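Local coordinates for protein deoxyhypusine synthase, putative (Entamoeba histolytica, PDB 7L9R) that probably acts as a deoxyhypusine synthase, the NAD-dependent transferase that moves an aminobutyl group from spermidine to a lysine of the eIF5A precursor, at residues E126-K131 against T203-T208; K167-E172 against T194-R199; L91-E96 against I118-G123; R103-Y108 against V333-V338; K171-D176 against G225-C230. All blocks are in the same frame, centred on the assembly; numbering follows the deposited sequence.

Interaction 1: residues E126-K131 against T203-T208; sequences ETDIMK and TTSVIT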
# COMPACT_ATOMS: atom_id res chain seq x y z
N GLU B 126 7.86 -15.25 -22.70
CA GLU B 126 6.78 -15.61 -23.61
C GLU B 126 6.09 -14.37 -24.16
O GLU B 126 5.59 -14.39 -25.30
CB GLU B 126 5.78 -16.53 -22.90
CG GLU B 126 6.40 -17.81 -22.36
CD GLU B 126 6.82 -17.70 -20.90
OE1 GLU B 126 7.42 -16.67 -20.52
OE2 GLU B 126 6.56 -18.65 -20.14
N THR B 127 6.04 -13.29 -23.37
CA THR B 127 5.50 -12.03 -23.86
C THR B 127 6.36 -11.45 -24.98
O THR B 127 5.83 -10.97 -25.99
CB THR B 127 5.38 -11.04 -22.70
OG1 THR B 127 4.54 -11.61 -21.69
CG2 THR B 127 4.80 -9.70 -23.14
N ASP B 128 7.68 -11.51 -24.81
CA ASP B 128 8.59 -11.01 -25.84
C ASP B 128 8.41 -11.77 -27.15
O ASP B 128 8.35 -11.16 -28.23
CB ASP B 128 10.03 -11.11 -25.33
CG ASP B 128 11.06 -10.49 -26.27
OD1 ASP B 128 10.84 -9.35 -26.74
OD2 ASP B 128 12.11 -11.14 -26.50
N ILE B 129 8.26 -13.10 -27.05
CA ILE B 129 7.98 -13.93 -28.22
C ILE B 129 6.61 -13.60 -28.80
O ILE B 129 6.45 -13.46 -30.02
CB ILE B 129 8.06 -15.42 -27.84
CG1 ILE B 129 9.49 -15.81 -27.44
CG2 ILE B 129 7.54 -16.31 -28.96
CD1 ILE B 129 9.59 -17.19 -26.81
N MET B 130 5.59 -13.50 -27.93
CA MET B 130 4.22 -13.27 -28.38
C MET B 130 4.11 -11.98 -29.18
O MET B 130 3.39 -11.93 -30.19
CB MET B 130 3.29 -13.24 -27.16
CG MET B 130 1.82 -13.09 -27.48
SD MET B 130 0.77 -13.15 -26.01
CE MET B 130 1.48 -14.54 -25.13
N LYS B 131 4.82 -10.93 -28.76
CA LYS B 131 4.75 -9.65 -29.47
C LYS B 131 5.37 -9.70 -30.85
O LYS B 131 5.13 -8.77 -31.64
CB LYS B 131 5.42 -8.55 -28.64
CG LYS B 131 4.60 -8.12 -27.44
CD LYS B 131 5.27 -7.00 -26.68
CE LYS B 131 4.28 -6.32 -25.73
NZ LYS B 131 4.87 -5.16 -25.00
N THR B 203 14.52 -9.33 -34.90
CA THR B 203 15.28 -8.22 -34.33
C THR B 203 14.41 -7.23 -33.56
O THR B 203 14.95 -6.26 -33.02
CB THR B 203 16.05 -7.46 -35.42
OG1 THR B 203 15.13 -6.90 -36.37
CG2 THR B 203 17.04 -8.38 -36.12
N THR B 204 13.10 -7.46 -33.44
CA THR B 204 12.30 -6.63 -32.55
C THR B 204 12.24 -7.18 -31.13
O THR B 204 11.74 -6.49 -30.24
CB THR B 204 10.87 -6.45 -33.07
OG1 THR B 204 10.12 -7.66 -32.87
CG2 THR B 204 10.86 -6.07 -34.56
N SER B 205 12.73 -8.39 -30.90
CA SER B 205 12.59 -9.05 -29.61
C SER B 205 13.84 -8.87 -28.75
O SER B 205 14.96 -8.74 -29.25
CB SER B 205 12.30 -10.54 -29.79
OG SER B 205 13.50 -11.26 -29.95
N VAL B 206 13.62 -8.85 -27.44
CA VAL B 206 14.72 -8.78 -26.49
C VAL B 206 15.60 -10.03 -26.59
O VAL B 206 16.83 -9.94 -26.66
CB VAL B 206 14.17 -8.58 -25.06
CG1 VAL B 206 15.28 -8.73 -24.03
CG2 VAL B 206 13.48 -7.22 -24.92
N ILE B 207 14.97 -11.21 -26.64
CA ILE B 207 15.77 -12.44 -26.51
C ILE B 207 16.64 -12.69 -27.73
O ILE B 207 17.75 -13.23 -27.61
CB ILE B 207 14.88 -13.66 -26.20
CG1 ILE B 207 13.93 -13.96 -27.37
CG2 ILE B 207 14.11 -13.46 -24.90
CD1 ILE B 207 13.17 -15.25 -27.19
N THR B 208 16.19 -12.30 -28.93
CA THR B 208 17.06 -12.48 -30.09
C THR B 208 18.33 -11.65 -29.96
O THR B 208 19.43 -12.14 -30.24
CB THR B 208 16.33 -12.14 -31.38
OG1 THR B 208 15.27 -13.08 -31.61
CG2 THR B 208 17.30 -12.15 -32.56
O HOH W 1 7.57 -7.16 -32.00
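Asp128, on helix 124-130, sets its carboxylate against the first turn of helix 206-212. CG stands anti to the backbone N (chi1 -174°), which directs the carboxylate toward that helix, where each oxygen takes a different backbone N-H. Val206 N donates to Asp128 OD1 at 2.9 Å, and Ile207 N donates to Asp128 OD2, also at 2.9 Å. Both bonds are fairly straight and reach the syn sides of the oxygens from somewhat out of the carboxylate plane. Around OD2 the packing is close: Ser205 CB lies 3.3 Å from Asp128 OD2, while CG1 and CG2 of Ile207 both come up against the same oxygen from one side, each at 3.5 Å. Ile207 also extends CD1 to within 3.7 Å of CG1 of Ile129, adding an apolar contact beside the polar one. Ser205, the N-cap residue, turns its OG to hydrogen bonds with Thr208 OG1, at 3.0 Å, and with Asp202 O. A water donates to both Lys131 O and Thr204 OG1. Asp128 OD1 has a second partner in Arg103, a salt bridge. A buried carboxylate that receives two amides at a helix start and a guanidinium besides would be expected to remain ionised and to have little rotational freedom.

Interaction 2: residues K167-E172 against T194-R199; sequences KQWLKE and TMMGER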
# COMPACT_ATOMS: atom_id res chain seq x y z
N LYS B 167 1.79 -20.61 -27.98
CA LYS B 167 1.88 -21.95 -27.39
C LYS B 167 2.38 -22.97 -28.40
O LYS B 167 3.18 -23.85 -28.07
CB LYS B 167 0.52 -22.38 -26.83
CG LYS B 167 0.13 -21.70 -25.53
CD LYS B 167 -0.61 -22.66 -24.61
CE LYS B 167 -2.11 -22.59 -24.81
NZ LYS B 167 -2.86 -23.07 -23.62
N GLN B 168 1.90 -22.88 -29.65
CA GLN B 168 2.35 -23.80 -30.68
C GLN B 168 3.85 -23.64 -30.92
O GLN B 168 4.58 -24.64 -31.02
CB GLN B 168 1.57 -23.57 -31.98
N TRP B 169 4.32 -22.40 -31.00
CA TRP B 169 5.75 -22.15 -31.16
C TRP B 169 6.55 -22.74 -30.01
O TRP B 169 7.53 -23.46 -30.22
CB TRP B 169 5.99 -20.64 -31.27
CG TRP B 169 7.38 -20.26 -31.71
CD1 TRP B 169 7.80 -20.01 -32.99
CD2 TRP B 169 8.54 -20.09 -30.88
NE1 TRP B 169 9.14 -19.70 -33.00
CE2 TRP B 169 9.61 -19.74 -31.72
CE3 TRP B 169 8.76 -20.21 -29.50
CZ2 TRP B 169 10.90 -19.50 -31.23
CZ3 TRP B 169 10.04 -19.97 -29.01
CH2 TRP B 169 11.09 -19.62 -29.87
N LEU B 170 6.14 -22.45 -28.77
CA LEU B 170 6.85 -22.99 -27.61
C LEU B 170 6.84 -24.50 -27.62
O LEU B 170 7.84 -25.14 -27.27
CB LEU B 170 6.23 -22.46 -26.32
CG LEU B 170 6.38 -20.96 -26.06
CD1 LEU B 170 5.52 -20.53 -24.89
CD2 LEU B 170 7.85 -20.62 -25.82
N LYS B 171 5.72 -25.11 -28.00
CA LYS B 171 5.64 -26.57 -28.00
C LYS B 171 6.54 -27.17 -29.07
O LYS B 171 7.19 -28.19 -28.83
CB LYS B 171 4.19 -27.02 -28.18
CG LYS B 171 3.33 -26.82 -26.96
CD LYS B 171 1.87 -27.13 -27.26
CE LYS B 171 1.02 -27.02 -26.02
NZ LYS B 171 -0.41 -27.27 -26.31
N GLU B 172 6.59 -26.56 -30.25
CA GLU B 172 7.50 -27.06 -31.28
C GLU B 172 8.95 -26.95 -30.83
O GLU B 172 9.75 -27.85 -31.09
CB GLU B 172 7.26 -26.31 -32.59
CG GLU B 172 5.90 -26.57 -33.21
CD GLU B 172 5.72 -25.88 -34.54
OE1 GLU B 172 6.70 -25.82 -35.32
OE2 GLU B 172 4.60 -25.39 -34.82
N THR B 194 18.51 -18.55 -24.36
CA THR B 194 19.45 -18.33 -25.46
C THR B 194 18.99 -19.07 -26.72
O THR B 194 18.90 -18.48 -27.80
CB THR B 194 20.85 -18.80 -25.05
OG1 THR B 194 21.32 -17.99 -23.96
CG2 THR B 194 21.83 -18.68 -26.21
N MET B 195 18.65 -20.36 -26.57
CA MET B 195 18.20 -21.15 -27.71
C MET B 195 16.93 -20.58 -28.32
O MET B 195 16.78 -20.56 -29.55
CB MET B 195 17.97 -22.60 -27.27
CG MET B 195 19.26 -23.38 -27.01
SD MET B 195 18.95 -24.93 -26.12
CE MET B 195 20.62 -25.30 -25.57
N MET B 196 16.01 -20.09 -27.49
CA MET B 196 14.78 -19.49 -28.00
C MET B 196 15.08 -18.21 -28.78
O MET B 196 14.51 -17.98 -29.85
CB MET B 196 13.81 -19.22 -26.85
CG MET B 196 13.07 -20.46 -26.35
SD MET B 196 11.79 -20.21 -25.08
CE MET B 196 12.76 -20.09 -23.57
N GLY B 197 15.99 -17.38 -28.27
CA GLY B 197 16.37 -16.18 -28.98
C GLY B 197 16.94 -16.48 -30.35
O GLY B 197 16.58 -15.84 -31.34
N GLU B 198 17.82 -17.48 -30.44
CA GLU B 198 18.38 -17.88 -31.73
C GLU B 198 17.31 -18.45 -32.64
O GLU B 198 17.32 -18.22 -33.85
CB GLU B 198 19.51 -18.89 -31.53
CG GLU B 198 20.66 -18.38 -30.68
CD GLU B 198 21.64 -19.47 -30.25
OE1 GLU B 198 21.23 -20.65 -30.13
OE2 GLU B 198 22.83 -19.14 -30.06
N ARG B 199 16.37 -19.22 -32.08
CA ARG B 199 15.32 -19.82 -32.90
C ARG B 199 14.35 -18.76 -33.40
O ARG B 199 13.89 -18.82 -34.55
CB ARG B 199 14.59 -20.89 -32.09
CG ARG B 199 13.57 -21.68 -32.87
CD ARG B 199 12.72 -22.53 -31.93
NE ARG B 199 11.87 -23.45 -32.68
CZ ARG B 199 12.20 -24.71 -32.96
NH1 ARG B 199 13.35 -25.23 -32.55
NH2 ARG B 199 11.37 -25.45 -33.69
O HOH W 2 8.94 -23.42 -32.66
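Trp169 and Arg199 form the broadest part of the meeting between helices 160-179 and 189-200, whose segments cross at 115° with their axes 12.0 Å apart. That wide spacing is bridged by long side chains. The six-membered half of the indole reaches the aliphatic part of Arg199, whose chain, extended from CG to NE, runs antiparallel to the indole; the closest approach is 3.6 Å, from Trp169 CZ2 to Arg199 CD. NE rises over one indole face near the rim, but the guanidinium plane stands 84° from that of the ring, so the two do not stack, and any cation-pi attraction is long and weak. The Met196 carbonyl O comes to the indole edge, 3.8 Å from Trp169 CH2. The Met196 side chain, extended about its second torsion (chi2 -175°), carries SD to 4.0 Å from Leu170 CD2.

One shell out, a water bridges the arginine to the tryptophan backbone: it donates to Trp169 O at 2.8 Å and accepts from Arg199 NE at 2.9 Å, lying over the same indole face as NE. At the far end, Arg199 NH2 makes a salt bridge with Asp176, one turn beyond Glu172 on the same helix. Ile129 of helix 124-130 packs against both Trp169 and Leu170, and Phe133 meets the indole with its own ring. Held by a carboxylate at its tip and by water at NE, the arginine can offer its methylenes to the tryptophan while its charge is satisfied by polar partners, and probably owes little to the indole.

Interaction 3: residues L91-E96 against I118-G123; sequences LGFTSE and IVTTAG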
# COMPACT_ATOMS: atom_id res chain seq x y z
N LEU B 91 20.29 -5.85 -15.23
CA LEU B 91 18.98 -5.25 -15.43
C LEU B 91 17.91 -6.25 -15.04
O LEU B 91 17.82 -7.33 -15.63
CB LEU B 91 18.80 -4.79 -16.88
CG LEU B 91 17.41 -4.24 -17.21
CD1 LEU B 91 17.08 -3.04 -16.34
CD2 LEU B 91 17.33 -3.88 -18.69
N GLY B 92 17.10 -5.89 -14.04
CA GLY B 92 15.99 -6.71 -13.60
C GLY B 92 14.68 -6.00 -13.89
O GLY B 92 14.56 -4.79 -13.68
N PHE B 93 13.70 -6.76 -14.37
CA PHE B 93 12.38 -6.21 -14.62
C PHE B 93 11.35 -7.32 -14.55
O PHE B 93 11.66 -8.50 -14.69
CB PHE B 93 12.30 -5.47 -15.97
CG PHE B 93 12.73 -6.29 -17.16
CD1 PHE B 93 11.88 -7.25 -17.72
CD2 PHE B 93 13.96 -6.08 -17.76
CE1 PHE B 93 12.27 -7.99 -18.82
CE2 PHE B 93 14.36 -6.82 -18.86
CZ PHE B 93 13.51 -7.78 -19.40
N THR B 94 10.10 -6.92 -14.29
CA THR B 94 9.03 -7.89 -14.15
C THR B 94 8.42 -8.21 -15.51
O THR B 94 8.57 -7.48 -16.49
CB THR B 94 7.93 -7.38 -13.22
OG1 THR B 94 7.38 -6.16 -13.76
CG2 THR B 94 8.48 -7.10 -11.85
N SER B 95 7.71 -9.34 -15.54
CA SER B 95 6.93 -9.71 -16.71
C SER B 95 5.93 -8.63 -17.08
O SER B 95 5.62 -8.44 -18.26
CB SER B 95 6.24 -11.05 -16.43
OG SER B 95 5.15 -11.27 -17.30
N GLU B 96 5.42 -7.89 -16.08
CA GLU B 96 4.47 -6.81 -16.35
C GLU B 96 5.11 -5.70 -17.19
O GLU B 96 4.45 -5.12 -18.05
CB GLU B 96 3.92 -6.25 -15.03
CG GLU B 96 2.86 -5.14 -15.20
CD GLU B 96 2.85 -4.13 -14.05
OE1 GLU B 96 3.92 -3.88 -13.45
OE2 GLU B 96 1.77 -3.55 -13.76
N ILE B 118 20.48 -9.94 -17.48
CA ILE B 118 19.09 -9.63 -17.18
C ILE B 118 18.56 -10.67 -16.21
O ILE B 118 18.89 -11.86 -16.31
CB ILE B 118 18.24 -9.59 -18.47
CG1 ILE B 118 18.58 -8.34 -19.28
CG2 ILE B 118 16.76 -9.61 -18.14
CD1 ILE B 118 17.79 -8.24 -20.56
N VAL B 119 17.76 -10.22 -15.25
CA VAL B 119 16.98 -11.10 -14.39
C VAL B 119 15.52 -10.71 -14.57
O VAL B 119 15.19 -9.52 -14.55
CB VAL B 119 17.39 -10.99 -12.91
CG1 VAL B 119 16.59 -11.97 -12.08
CG2 VAL B 119 18.88 -11.26 -12.76
N THR B 120 14.66 -11.69 -14.82
CA THR B 120 13.25 -11.37 -14.99
C THR B 120 12.40 -12.49 -14.41
O THR B 120 12.91 -13.44 -13.80
CB THR B 120 12.93 -11.08 -16.47
OG1 THR B 120 11.59 -10.59 -16.57
CG2 THR B 120 13.09 -12.34 -17.32
N THR B 121 11.09 -12.38 -14.58
CA THR B 121 10.12 -13.21 -13.88
C THR B 121 9.28 -14.00 -14.88
O THR B 121 9.35 -13.81 -16.10
CB THR B 121 9.20 -12.36 -13.00
OG1 THR B 121 8.45 -11.47 -13.84
CG2 THR B 121 10.03 -11.54 -12.02
N ALA B 122 8.45 -14.89 -14.32
CA ALA B 122 7.61 -15.79 -15.11
C ALA B 122 6.69 -15.00 -16.05
O ALA B 122 6.01 -14.06 -15.63
CB ALA B 122 6.78 -16.68 -14.19
N GLY B 123 6.67 -15.40 -17.32
CA GLY B 123 5.84 -14.77 -18.32
C GLY B 123 6.57 -13.77 -19.21
O GLY B 123 6.06 -13.44 -20.29
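Backbone hydrogen bonds join Leu91 and Phe93 to Val119, which sits between them on the neighbouring parallel strand. Val119 N donates to Leu91 O at 2.9 Å, and Phe93 N donates to Val119 O at 3.1 Å. CA-H...O contacts reinforce these, among them Gly92 CA to Val119 O at 3.1 Å. Strands 87-93 and 117-120 belong to a six-stranded parallel sheet of Rossmann-like order, 3-2-1-4-5-6, and helices 95-99 and 102-111 lie in the beta-alpha-beta crossover between them. Threonine hydroxyls supply the next two bonds. The OG1 of Thr120, anti to its amide nitrogen (chi1 -172°), donates to Phe93 O at 2.8 Å from above the carbonyl plane. Thr121 OG1 accepts from Ser95 N, also at 2.8 Å, tying its loop to the start of helix 95-99. Apolar packing lies on the sheet face that carries Leu91, Phe93 and Ile118, where Phe93 CE2 is 3.8 Å from Ile118 CG2 and the Phe106 ring of the crossover stacks on Phe93. The Thr120 hydroxyl lies obliquely by the same ring, OG1 3.5 Å from Phe93 CE1. Gly123 has a positive phi of 100°, which suits glycine; at this N-cap, Ser95 OG lies 3.5 Å from Gly123 C.

Interaction 4: residues R103-Y108 against V333-V338; sequences RDTFRY and VFPLIV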
# COMPACT_ATOMS: atom_id res chain seq x y z
N ARG B 103 9.21 -3.10 -23.17
CA ARG B 103 9.82 -4.20 -23.90
C ARG B 103 10.76 -3.69 -24.99
O ARG B 103 11.85 -4.23 -25.19
CB ARG B 103 8.72 -5.08 -24.51
CG ARG B 103 9.22 -6.27 -25.29
CD ARG B 103 9.15 -6.01 -26.76
NE ARG B 103 9.31 -7.23 -27.53
CZ ARG B 103 8.99 -7.35 -28.81
NH1 ARG B 103 8.50 -6.32 -29.49
NH2 ARG B 103 9.16 -8.52 -29.41
N ASP B 104 10.35 -2.64 -25.69
CA ASP B 104 11.17 -2.14 -26.79
C ASP B 104 12.31 -1.27 -26.29
O ASP B 104 13.39 -1.24 -26.91
CB ASP B 104 10.26 -1.42 -27.77
CG ASP B 104 9.08 -2.29 -28.17
OD1 ASP B 104 9.30 -3.36 -28.78
OD2 ASP B 104 7.93 -1.93 -27.84
N THR B 105 12.13 -0.62 -25.14
CA THR B 105 13.27 -0.00 -24.45
C THR B 105 14.30 -1.06 -24.07
O THR B 105 15.50 -0.87 -24.31
CB THR B 105 12.77 0.77 -23.22
OG1 THR B 105 11.79 1.73 -23.62
CG2 THR B 105 13.92 1.48 -22.53
N PHE B 106 13.85 -2.19 -23.50
CA PHE B 106 14.77 -3.26 -23.12
C PHE B 106 15.48 -3.83 -24.34
O PHE B 106 16.68 -4.12 -24.28
CB PHE B 106 14.02 -4.38 -22.37
CG PHE B 106 13.33 -3.94 -21.10
CD1 PHE B 106 13.79 -2.84 -20.38
CD2 PHE B 106 12.21 -4.61 -20.64
CE1 PHE B 106 13.14 -2.43 -19.21
CE2 PHE B 106 11.54 -4.20 -19.47
CZ PHE B 106 12.01 -3.11 -18.75
N ARG B 107 14.76 -4.00 -25.44
CA ARG B 107 15.40 -4.47 -26.67
C ARG B 107 16.54 -3.54 -27.07
O ARG B 107 17.64 -3.99 -27.39
CB ARG B 107 14.36 -4.58 -27.79
CG ARG B 107 14.88 -5.13 -29.13
CD ARG B 107 15.43 -4.04 -30.04
NE ARG B 107 14.51 -2.91 -30.15
CZ ARG B 107 14.86 -1.70 -30.60
NH1 ARG B 107 16.09 -1.43 -30.98
NH2 ARG B 107 13.94 -0.74 -30.65
N TYR B 108 16.28 -2.23 -27.05
CA TYR B 108 17.31 -1.25 -27.37
C TYR B 108 18.52 -1.39 -26.45
O TYR B 108 19.67 -1.40 -26.92
CB TYR B 108 16.72 0.16 -27.29
CG TYR B 108 17.73 1.29 -27.34
CD1 TYR B 108 18.17 1.80 -28.56
CD2 TYR B 108 18.22 1.85 -26.17
CE1 TYR B 108 19.09 2.84 -28.60
CE2 TYR B 108 19.14 2.87 -26.20
CZ TYR B 108 19.57 3.37 -27.41
OH TYR B 108 20.48 4.40 -27.43
N VAL B 333 8.59 6.62 -16.01
CA VAL B 333 9.82 7.33 -15.68
C VAL B 333 11.06 6.69 -16.30
O VAL B 333 12.02 7.39 -16.62
CB VAL B 333 10.00 7.45 -14.16
CG1 VAL B 333 8.85 8.24 -13.56
CG2 VAL B 333 10.12 6.08 -13.53
N PHE B 334 11.07 5.37 -16.49
CA PHE B 334 12.29 4.74 -17.00
C PHE B 334 12.66 5.20 -18.41
O PHE B 334 13.86 5.43 -18.65
CB PHE B 334 12.20 3.21 -16.93
CG PHE B 334 13.52 2.53 -17.19
CD1 PHE B 334 14.62 2.78 -16.37
CD2 PHE B 334 13.67 1.65 -18.25
CE1 PHE B 334 15.85 2.17 -16.62
CE2 PHE B 334 14.88 1.03 -18.50
CZ PHE B 334 15.98 1.29 -17.68
N PRO B 335 11.73 5.33 -19.37
CA PRO B 335 12.15 5.88 -20.67
C PRO B 335 12.74 7.27 -20.55
O PRO B 335 13.70 7.61 -21.24
CB PRO B 335 10.85 5.88 -21.49
CG PRO B 335 10.01 4.81 -20.87
CD PRO B 335 10.31 4.93 -19.39
N LEU B 336 12.20 8.08 -19.63
CA LEU B 336 12.78 9.39 -19.37
C LEU B 336 14.20 9.26 -18.83
O LEU B 336 15.10 10.01 -19.23
CB LEU B 336 11.91 10.16 -18.38
CG LEU B 336 10.41 10.29 -18.74
CD1 LEU B 336 9.70 11.25 -17.77
CD2 LEU B 336 10.18 10.70 -20.20
N ILE B 337 14.42 8.30 -17.93
CA ILE B 337 15.76 8.09 -17.37
C ILE B 337 16.71 7.59 -18.45
O ILE B 337 17.87 8.02 -18.52
CB ILE B 337 15.69 7.12 -16.17
CG1 ILE B 337 15.03 7.81 -14.97
CG2 ILE B 337 17.07 6.59 -15.81
CD1 ILE B 337 14.73 6.88 -13.81
N VAL B 338 16.24 6.68 -19.31
CA VAL B 338 17.06 6.18 -20.41
C VAL B 338 17.53 7.32 -21.30
O VAL B 338 18.69 7.38 -21.72
CB VAL B 338 16.29 5.11 -21.20
CG1 VAL B 338 16.95 4.84 -22.55
CG2 VAL B 338 16.17 3.83 -20.38
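Thr105 holds CG2 anti to its backbone N (chi1 -56° for OG1), and Phe334 likewise sends its ring away from its own amide nitrogen (chi1 -169°), which brings a methyl and an aromatic ring together between two helices. Helices 102-111 and 330-339 pack side by side on one face of the Rossmann-like parallel sheet, their segments 27° from parallel and 10.9 Å apart at the axes. Across that distance only side-chain ends meet. The methyl of Thr105 meets Val338, CG2 to CG2 at 3.9 Å, and approaches the Phe334 ring obliquely, with Thr105 CG2 4.2 Å from Phe334 CE2. Val338, one turn after Phe334, lays its own CG2 over a face of that ring near the rim. Pro335 stands at a kink, its ring nitrogen having no hydrogen to give the preceding turn. A neighbouring subunit packs against the pair: Phe31 of that subunit on Val338 and its Leu40 on Pro335, while its Gly28 N hydrogen-bonds Asp104. Within the chain, Leu102 and Leu109 also pack on Phe334. The two aromatic rings meet in the plane of Phe106, where Phe334 CE2 reaches the edge at Phe106 CE1, 3.9 Å away.

Interaction 5: residues K171-D176 against G225-C230; sequences KEFILD and GLFGTC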
# COMPACT_ATOMS: atom_id res chain seq x y z
N LYS B 171 5.72 -25.11 -28.00
CA LYS B 171 5.64 -26.57 -28.00
C LYS B 171 6.54 -27.17 -29.07
O LYS B 171 7.19 -28.19 -28.83
CB LYS B 171 4.19 -27.02 -28.18
CG LYS B 171 3.33 -26.82 -26.96
CD LYS B 171 1.87 -27.13 -27.26
CE LYS B 171 1.02 -27.02 -26.02
NZ LYS B 171 -0.41 -27.27 -26.31
N GLU B 172 6.59 -26.56 -30.25
CA GLU B 172 7.50 -27.06 -31.28
C GLU B 172 8.95 -26.95 -30.83
O GLU B 172 9.75 -27.85 -31.09
CB GLU B 172 7.26 -26.31 -32.59
CG GLU B 172 5.90 -26.57 -33.21
CD GLU B 172 5.72 -25.88 -34.54
OE1 GLU B 172 6.70 -25.82 -35.32
OE2 GLU B 172 4.60 -25.39 -34.82
N PHE B 173 9.29 -25.86 -30.14
CA PHE B 173 10.63 -25.72 -29.60
C PHE B 173 10.94 -26.80 -28.56
O PHE B 173 12.02 -27.39 -28.58
CB PHE B 173 10.79 -24.32 -29.00
CG PHE B 173 11.98 -24.16 -28.09
CD1 PHE B 173 13.25 -24.00 -28.61
CD2 PHE B 173 11.81 -24.12 -26.71
CE1 PHE B 173 14.35 -23.83 -27.77
CE2 PHE B 173 12.89 -23.96 -25.87
CZ PHE B 173 14.16 -23.81 -26.39
N ILE B 174 9.99 -27.07 -27.67
CA ILE B 174 10.21 -28.09 -26.65
C ILE B 174 10.40 -29.46 -27.30
O ILE B 174 11.27 -30.24 -26.91
CB ILE B 174 9.04 -28.10 -25.64
CG1 ILE B 174 9.06 -26.81 -24.82
CG2 ILE B 174 9.14 -29.30 -24.72
CD1 ILE B 174 7.79 -26.55 -24.04
N LEU B 175 9.58 -29.76 -28.31
CA LEU B 175 9.69 -31.04 -29.00
C LEU B 175 10.97 -31.13 -29.83
O LEU B 175 11.54 -32.22 -29.97
CB LEU B 175 8.47 -31.27 -29.89
CG LEU B 175 7.14 -31.47 -29.16
CD1 LEU B 175 5.99 -31.48 -30.15
CD2 LEU B 175 7.17 -32.75 -28.33
N ASP B 176 11.43 -30.01 -30.41
CA ASP B 176 12.67 -30.04 -31.18
C ASP B 176 13.86 -30.36 -30.29
O ASP B 176 14.80 -31.03 -30.74
CB ASP B 176 12.89 -28.72 -31.92
CG ASP B 176 12.21 -28.70 -33.28
OD1 ASP B 176 11.41 -29.60 -33.56
OD2 ASP B 176 12.51 -27.78 -34.08
N GLY B 225 5.41 -20.06 -15.85
CA GLY B 225 4.63 -19.29 -16.79
C GLY B 225 4.10 -20.13 -17.94
O GLY B 225 4.01 -21.36 -17.86
N LEU B 226 3.76 -19.45 -19.04
CA LEU B 226 3.18 -20.12 -20.19
C LEU B 226 4.08 -21.24 -20.70
O LEU B 226 3.58 -22.29 -21.13
CB LEU B 226 2.91 -19.11 -21.31
CG LEU B 226 2.14 -19.63 -22.52
CD1 LEU B 226 0.76 -20.11 -22.09
CD2 LEU B 226 2.04 -18.55 -23.59
N PHE B 227 5.40 -21.05 -20.62
CA PHE B 227 6.34 -22.13 -20.94
C PHE B 227 6.03 -23.40 -20.15
O PHE B 227 6.03 -24.50 -20.70
CB PHE B 227 7.78 -21.67 -20.70
CG PHE B 227 8.83 -22.65 -21.20
CD1 PHE B 227 9.25 -22.62 -22.52
CD2 PHE B 227 9.39 -23.57 -20.35
CE1 PHE B 227 10.21 -23.51 -22.97
CE2 PHE B 227 10.35 -24.46 -20.80
CZ PHE B 227 10.75 -24.44 -22.11
N GLY B 228 5.74 -23.26 -18.85
CA GLY B 228 5.41 -24.43 -18.05
C GLY B 228 4.07 -25.02 -18.42
O GLY B 228 3.91 -26.25 -18.46
N THR B 229 3.09 -24.17 -18.72
CA THR B 229 1.80 -24.66 -19.23
C THR B 229 1.99 -25.52 -20.47
O THR B 229 1.36 -26.58 -20.60
CB THR B 229 0.88 -23.48 -19.55
OG1 THR B 229 0.74 -22.65 -18.38
CG2 THR B 229 -0.49 -23.97 -20.00
N CYS B 230 2.86 -25.10 -21.39
CA CYS B 230 3.11 -25.88 -22.59
C CYS B 230 3.77 -27.21 -22.27
O CYS B 230 3.50 -28.22 -22.94
CB CYS B 230 3.98 -25.09 -23.57
SG CYS B 230 3.15 -23.63 -24.21
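Cys230, Ile174 and Phe227 have the largest areas buried where helix 160-179 crosses the first turns of helix 226-237. This is helix-on-helix packing at the periphery of the Rossmann-like domain, away from the central sheet, with the segments 62° apart in direction and their axes 10.5 Å from each other. Cys230 contributes its CB, which touches both the Lys171 chain and Ile174: Lys171 CG is 3.9 Å from Cys230 CB, and Ile174 CD1 is 4.1 Å from the same atom. Lys171 then runs on extended, its CE passing the Cys230 backbone on the way to a salt bridge between NZ and Glu233. Ile174 reaches across with CG1 and CD1. Its CD1 lies over one face of the Phe227 ring, 4.0 Å above the plane and displaced toward the rim, while its CG1 comes equally near CE1 and CZ. The ring is carried there by a first torsion that points CG away from the backbone N (chi1 -172°). Its neighbour in the chain, Phe173, also meets Phe227, and Met195 and Met196 of helix 189-200 pack on Phe173. The two rings approach through their edges, their side chains crossing at about a right angle, with Phe173 CE2 4.0 Å from Phe227 CE1.

Overall arrangement
From the N terminus, interaction 3 closes first, a short loop that joins adjacent strands of the parallel sheet around helix 102-111. That helix starts the long loop closed by interaction 4, which crosses interaction 3 and encloses interactions 1, 2 and 5; it brings helix 330-339, near the C-terminal end, back beside the early crossover. Interaction 1 follows interaction 3 in series, and interaction 2 is nested inside its loop. Interaction 5 leaves from the same helix 160-179 as interaction 2 but crosses interaction 1, ending on helix 226-237. Glu126 of interaction 1 hydrogen-bonds Phe227, and interactions 1 and 4 touch through the Arg103 side chain, linking the outer helices to the sheet-flanking ones.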